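Local structure of hydrogen peroxide-inducible genes activator (Corynebacterium glutamicum, 6G1D) at residues H90-N95 with D128-I133; G100-G105 with E297-I302. The protein probably senses hydrogen peroxide and, as a LysR-type transcription factor, regulates the genes that answer to it. The protein carries 1 engineered substitution. All blocks are in the same frame, centred on the assembly; numbering follows the deposited sequence.

Contact 1 (H90-N95 with D128-I133)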
loop_
_atom_site.group_PDB
_atom_site.type_symbol
_atom_site.label_atom_id
_atom_site.label_comp_id
_atom_site.label_asym_id
_atom_site.label_seq_id
_atom_site.Cartn_x
_atom_site.Cartn_y
_atom_site.Cartn_z
ATOM N N HIS B 90 -21.327 24.303 7.174
ATOM C CA HIS B 90 -21.595 24.917 5.883
ATOM C C HIS B 90 -22.268 26.282 6.011
ATOM O O HIS B 90 -22.060 27.165 5.191
ATOM C CB HIS B 90 -22.466 24.016 5.035
ATOM C CG HIS B 90 -21.702 23.019 4.231
ATOM N ND1 HIS B 90 -22.191 22.479 3.062
ATOM C CD2 HIS B 90 -20.481 22.470 4.419
ATOM C CE1 HIS B 90 -21.307 21.633 2.568
ATOM N NE2 HIS B 90 -20.259 21.612 3.371
ATOM N N ALA B 91 -23.123 26.426 7.014
ATOM C CA ALA B 91 -23.905 27.665 7.196
ATOM C C ALA B 91 -23.005 28.864 7.392
ATOM O O ALA B 91 -23.299 29.954 6.929
ATOM C CB ALA B 91 -24.843 27.529 8.401
ATOM N N LYS B 92 -21.884 28.641 8.059
ATOM C CA LYS B 92 -20.873 29.691 8.303
ATOM C C LYS B 92 -20.290 30.169 6.976
ATOM O O LYS B 92 -20.067 31.374 6.827
ATOM C CB LYS B 92 -19.756 29.172 9.221
ATOM C CG LYS B 92 -20.219 28.596 10.569
ATOM C CD LYS B 92 -19.212 28.738 11.715
ATOM C CE LYS B 92 -18.233 27.567 11.859
ATOM N NZ LYS B 92 -16.898 28.002 12.384
ATOM N N GLY B 93 -20.066 29.247 6.030
ATOM C CA GLY B 93 -19.611 29.564 4.667
ATOM C C GLY B 93 -20.621 30.031 3.627
ATOM O O GLY B 93 -20.240 30.557 2.600
ATOM N N ALA B 94 -21.890 29.715 3.779
ATOM C CA ALA B 94 -22.839 30.097 2.743
ATOM C C ALA B 94 -23.036 31.591 2.570
ATOM O O ALA B 94 -23.191 32.099 1.471
ATOM C CB ALA B 94 -24.170 29.414 2.978
ATOM N N ASN B 95 -23.094 32.263 3.699
ATOM C CA ASN B 95 -23.327 33.680 3.780
ATOM C C ASN B 95 -22.279 34.610 3.207
ATOM O O ASN B 95 -22.595 35.568 2.537
ATOM C CB ASN B 95 -23.522 34.023 5.237
ATOM C CG ASN B 95 -23.917 35.439 5.428
ATOM O OD1 ASN B 95 -24.236 36.125 4.466
ATOM N ND2 ASN B 95 -23.904 35.897 6.672
ATOM N N ASP B 128 -13.541 33.712 10.386
ATOM C CA ASP B 128 -14.593 32.712 10.213
ATOM C C ASP B 128 -14.231 31.595 9.201
ATOM O O ASP B 128 -15.005 30.653 9.029
ATOM C CB ASP B 128 -15.908 33.389 9.818
ATOM C CG ASP B 128 -16.391 34.400 10.861
ATOM O OD1 ASP B 128 -16.520 35.579 10.479
ATOM O OD2 ASP B 128 -16.642 34.005 12.031
ATOM N N LEU B 129 -13.081 31.703 8.523
ATOM C CA LEU B 129 -12.588 30.633 7.656
ATOM C C LEU B 129 -12.082 29.481 8.541
ATOM O O LEU B 129 -11.421 29.731 9.546
ATOM C CB LEU B 129 -11.478 31.104 6.744
ATOM C CG LEU B 129 -11.050 30.218 5.576
ATOM C CD1 LEU B 129 -12.150 30.036 4.553
ATOM C CD2 LEU B 129 -9.913 30.906 4.830
ATOM N N GLU B 130 -12.445 28.251 8.170
ATOM C CA GLU B 130 -12.037 27.034 8.871
ATOM C C GLU B 130 -11.205 26.215 7.885
ATOM O O GLU B 130 -11.742 25.337 7.196
ATOM C CB GLU B 130 -13.241 26.182 9.283
ATOM C CG GLU B 130 -14.107 26.681 10.415
ATOM C CD GLU B 130 -15.095 25.566 10.859
ATOM O OE1 GLU B 130 -15.345 24.544 10.122
ATOM O OE2 GLU B 130 -15.625 25.710 11.966
ATOM N N PRO B 131 -9.904 26.495 7.797
ATOM C CA PRO B 131 -9.113 25.787 6.798
ATOM C C PRO B 131 -8.783 24.335 7.208
ATOM O O PRO B 131 -8.624 24.014 8.380
ATOM C CB PRO B 131 -7.855 26.660 6.667
ATOM C CG PRO B 131 -7.752 27.349 7.995
ATOM C CD PRO B 131 -9.083 27.369 8.646
ATOM N N HIS B 132 -8.753 23.470 6.210
ATOM C CA HIS B 132 -8.350 22.081 6.333
ATOM C C HIS B 132 -7.340 21.907 5.227
ATOM O O HIS B 132 -7.544 22.395 4.113
ATOM C CB HIS B 132 -9.565 21.167 6.170
ATOM C CG HIS B 132 -10.578 21.369 7.245
ATOM N ND1 HIS B 132 -11.785 21.995 7.033
ATOM C CD2 HIS B 132 -10.522 21.095 8.567
ATOM C CE1 HIS B 132 -12.442 22.070 8.175
ATOM N NE2 HIS B 132 -11.697 21.533 9.121
ATOM N N ILE B 133 -6.230 21.268 5.562
ATOM C CA ILE B 133 -5.082 21.202 4.699
ATOM C C ILE B 133 -4.866 19.743 4.377
ATOM O O ILE B 133 -4.820 18.920 5.268
ATOM C CB ILE B 133 -3.812 21.781 5.377
ATOM C CG1 ILE B 133 -4.071 23.212 5.872
ATOM C CG2 ILE B 133 -2.645 21.748 4.404
ATOM C CD1 ILE B 133 -4.459 24.201 4.773
#

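Contact 2 (G100-G105 with E297-I302)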
loop_
_atom_site.group_PDB
_atom_site.type_symbol
_atom_site.label_atom_id
_atom_site.label_comp_id
_atom_site.label_asym_id
_atom_site.label_seq_id
_atom_site.Cartn_x
_atom_site.Cartn_y
_atom_site.Cartn_z
ATOM N N GLY B 100 -16.463 29.731 6.748
ATOM C CA GLY B 100 -16.733 28.314 6.792
ATOM C C GLY B 100 -15.571 27.462 6.311
ATOM O O GLY B 100 -14.479 27.971 6.069
ATOM N N PRO B 101 -15.795 26.154 6.184
ATOM C CA PRO B 101 -14.788 25.202 5.731
ATOM C C PRO B 101 -14.248 25.527 4.355
ATOM O O PRO B 101 -14.982 25.945 3.479
ATOM C CB PRO B 101 -15.548 23.869 5.674
ATOM C CG PRO B 101 -16.653 24.019 6.634
ATOM C CD PRO B 101 -17.026 25.469 6.606
ATOM N N LEU B 102 -12.944 25.364 4.206
ATOM C CA LEU B 102 -12.287 25.370 2.918
ATOM C C LEU B 102 -11.204 24.322 3.048
ATOM O O LEU B 102 -10.348 24.442 3.905
ATOM C CB LEU B 102 -11.671 26.739 2.633
ATOM C CG LEU B 102 -10.961 26.899 1.284
ATOM C CD1 LEU B 102 -11.970 26.839 0.139
ATOM C CD2 LEU B 102 -10.151 28.185 1.253
ATOM N N THR B 103 -11.237 23.312 2.200
ATOM C CA THR B 103 -10.210 22.300 2.191
ATOM C C THR B 103 -9.248 22.617 1.060
ATOM O O THR B 103 -9.638 22.669 -0.118
ATOM C CB THR B 103 -10.836 20.918 2.052
ATOM O OG1 THR B 103 -11.725 20.744 3.140
ATOM C CG2 THR B 103 -9.731 19.813 2.120
ATOM N N VAL B 104 -7.979 22.808 1.418
ATOM C CA VAL B 104 -6.943 23.216 0.483
ATOM C C VAL B 104 -5.928 22.079 0.360
ATOM O O VAL B 104 -5.360 21.629 1.340
ATOM C CB VAL B 104 -6.250 24.494 0.996
ATOM C CG1 VAL B 104 -5.200 24.968 0.023
ATOM C CG2 VAL B 104 -7.280 25.616 1.176
ATOM N N GLY B 105 -5.745 21.597 -0.859
ATOM C CA GLY B 105 -4.707 20.623 -1.170
ATOM C C GLY B 105 -3.447 21.410 -1.505
ATOM O O GLY B 105 -3.523 22.436 -2.179
ATOM N N GLU B 297 -10.505 33.312 -5.977
ATOM C CA GLU B 297 -9.725 34.471 -6.401
ATOM C C GLU B 297 -9.236 35.305 -5.210
ATOM O O GLU B 297 -8.125 35.848 -5.237
ATOM C CB GLU B 297 -10.542 35.378 -7.322
ATOM C CG GLU B 297 -9.738 36.147 -8.323
ATOM C CD GLU B 297 -9.292 35.267 -9.483
ATOM O OE1 GLU B 297 -10.164 34.561 -10.052
ATOM O OE2 GLU B 297 -8.082 35.298 -9.832
ATOM N N GLN B 298 -10.066 35.424 -4.176
ATOM C CA GLN B 298 -9.632 36.075 -2.946
ATOM C C GLN B 298 -8.605 35.216 -2.238
ATOM O O GLN B 298 -7.646 35.733 -1.681
ATOM C CB GLN B 298 -10.785 36.334 -1.962
ATOM C CG GLN B 298 -11.686 37.510 -2.246
ATOM C CD GLN B 298 -12.950 37.464 -1.387
ATOM O OE1 GLN B 298 -13.958 36.944 -1.839
ATOM N NE2 GLN B 298 -12.908 38.002 -0.141
ATOM N N PHE B 299 -8.809 33.906 -2.229
ATOM C CA PHE B 299 -7.839 33.037 -1.603
ATOM C C PHE B 299 -6.512 33.137 -2.308
ATOM O O PHE B 299 -5.474 33.106 -1.663
ATOM C CB PHE B 299 -8.296 31.567 -1.564
ATOM C CG PHE B 299 -7.492 30.730 -0.633
ATOM C CD1 PHE B 299 -6.766 29.625 -1.069
ATOM C CD2 PHE B 299 -7.410 31.096 0.690
ATOM C CE1 PHE B 299 -5.978 28.917 -0.196
ATOM C CE2 PHE B 299 -6.634 30.358 1.588
ATOM C CZ PHE B 299 -5.943 29.240 1.144
ATOM N N ALA B 300 -6.545 33.235 -3.642
ATOM C CA ALA B 300 -5.317 33.398 -4.426
ATOM C C ALA B 300 -4.511 34.611 -3.975
ATOM O O ALA B 300 -3.264 34.541 -3.897
ATOM C CB ALA B 300 -5.622 33.524 -5.905
ATOM N N LEU B 301 -5.191 35.733 -3.713
ATOM C CA LEU B 301 -4.496 36.927 -3.245
ATOM C C LEU B 301 -3.758 36.672 -1.919
ATOM O O LEU B 301 -2.641 37.179 -1.714
ATOM C CB LEU B 301 -5.462 38.119 -3.105
ATOM C CG LEU B 301 -6.119 38.702 -4.361
ATOM C CD1 LEU B 301 -7.074 39.821 -3.899
ATOM C CD2 LEU B 301 -5.067 39.221 -5.363
ATOM N N ILE B 302 -4.368 35.896 -1.027
ATOM C CA ILE B 302 -3.757 35.499 0.230
ATOM C C ILE B 302 -2.493 34.700 -0.005
ATOM O O ILE B 302 -1.463 34.950 0.623
ATOM C CB ILE B 302 -4.728 34.684 1.125
ATOM C CG1 ILE B 302 -5.912 35.551 1.545
ATOM C CG2 ILE B 302 -4.022 34.150 2.369
ATOM C CD1 ILE B 302 -6.995 34.816 2.298
#

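Contact 1 (H90-N95 with D128-I133)
Lys-92 and Glu-130 meet through NZ and OE2, the two side chains crossing at about a right angle, in a salt bridge at the surface that is the only contact between 90-95 and 128-133. Lys-92 leaves its helix with CG anti to its carbonyl carbon (chi1 -55°), and further bends at chi3 and chi4 carry the ammonium group across to the strand. Glu-130 reaches back with an extended chain. NZ of Lys-92 donates a hydrogen bond of 2.7 Å to OE2 of Glu-130. The donor does not lie in the plane of the acid: it stands above the carboxylate, 46° out of it, so the ammonium sits over one side of the group. CE of Lys-92 lies 3.2 Å from OE2 of Glu-130, beside the bonded oxygen. The other acid nearby, Asp-128, also directs its CB at the helix, but its OD2 stays 6.0 Å from NZ of Lys-92, too far for a bond, so Asp-128 would add at most a longer-range attraction. Two carboxylates this near would be expected to favour the charged form of the lysine.

The bridge joins helix 68-95, the linker helix of a LysR-type regulator, to strand 129-135 of the effector-binding domain, outermost in the sheet of this chain, where Ile-133 bonds to the third subunit. Beside that strand runs strand 100-106, where Pro-101 touches the side chain of Glu-130, while Leu-129 turns the other way, onto Val-122 of helix 111-125. Elsewhere on the linker helix, His-90 meets Phe-76 of the second subunit edge-to-face, so the bridged helix also belongs to a subunit interface.

Contact 2 (G100-G105 with E297-I302)
Leu-102 and Val-104 of the strand meet the ring of Phe-299, which reaches toward them from helix 293-316. The contact is wholly apolar, with no hydrogen bond between the segments, and all three residues are buried. The nearest CA atoms, those of Leu-102 and Phe-299, are 10.0 Å apart, so the segments meet only through side chains.

The directional element is a CH-pi contact. CD2 of Leu-102 stands 4.0 Å from the centroid of the Phe-299 ring and only 9° off its normal, which places the methyl over the middle of the face and at nearly equal distances from several ring carbons. Leu-102 has CG anti to the backbone N (chi1 -179°), which carries the isobutyl group toward the helix, CD2 foremost over the ring.

Van der Waals packing supplies the rest. Val-104, two residues further along the same strand, approaches the far end of the ring: its CG2 lies 3.8 Å from CE1 of Phe-299 and 3.9 Å from CZ of the same ring. CG1 of Val-104 is also near, 4.0 Å from CE1 of Phe-299, so both methyls lie against that corner. The two side chains come from opposite directions, CG2 reaching the ring obliquely. On the helix, Phe-299 sets its CG anti to the backbone N (chi1 -165°), which extends the ring toward the sheet; Met-118 of helix 111-125 touches it as well.

With methyl groups and a ring alone, the link between sheet and helix rests on shape and on exclusion of water. The central CH-pi contact gives the ring face a defined partner, while Val-104 packs against the CE1 and CZ corner.

Overall arrangement
From the N terminus, the DNA-binding helix-turn-helix region leads into helix 68-95, whose segment 90-95 forms the first half of contact 1. The chain then enters strand 100-106, the first half of contact 2, before helix 111-125 returns it to strand 129-135, where contact 1 closes a short loop. Contact 2 closes a far longer one, when helix 293-316 comes back to strand 100-106 after most of the effector-binding domain. The segments alternate along the chain, so the two loops cross. Strands 100-106 and 129-135 are parallel neighbours, joined by backbone hydrogen bonds such as Val-104 N to His-132 O, 2.8 Å. Through this sheet, linker helix and C-terminal helix are tied together.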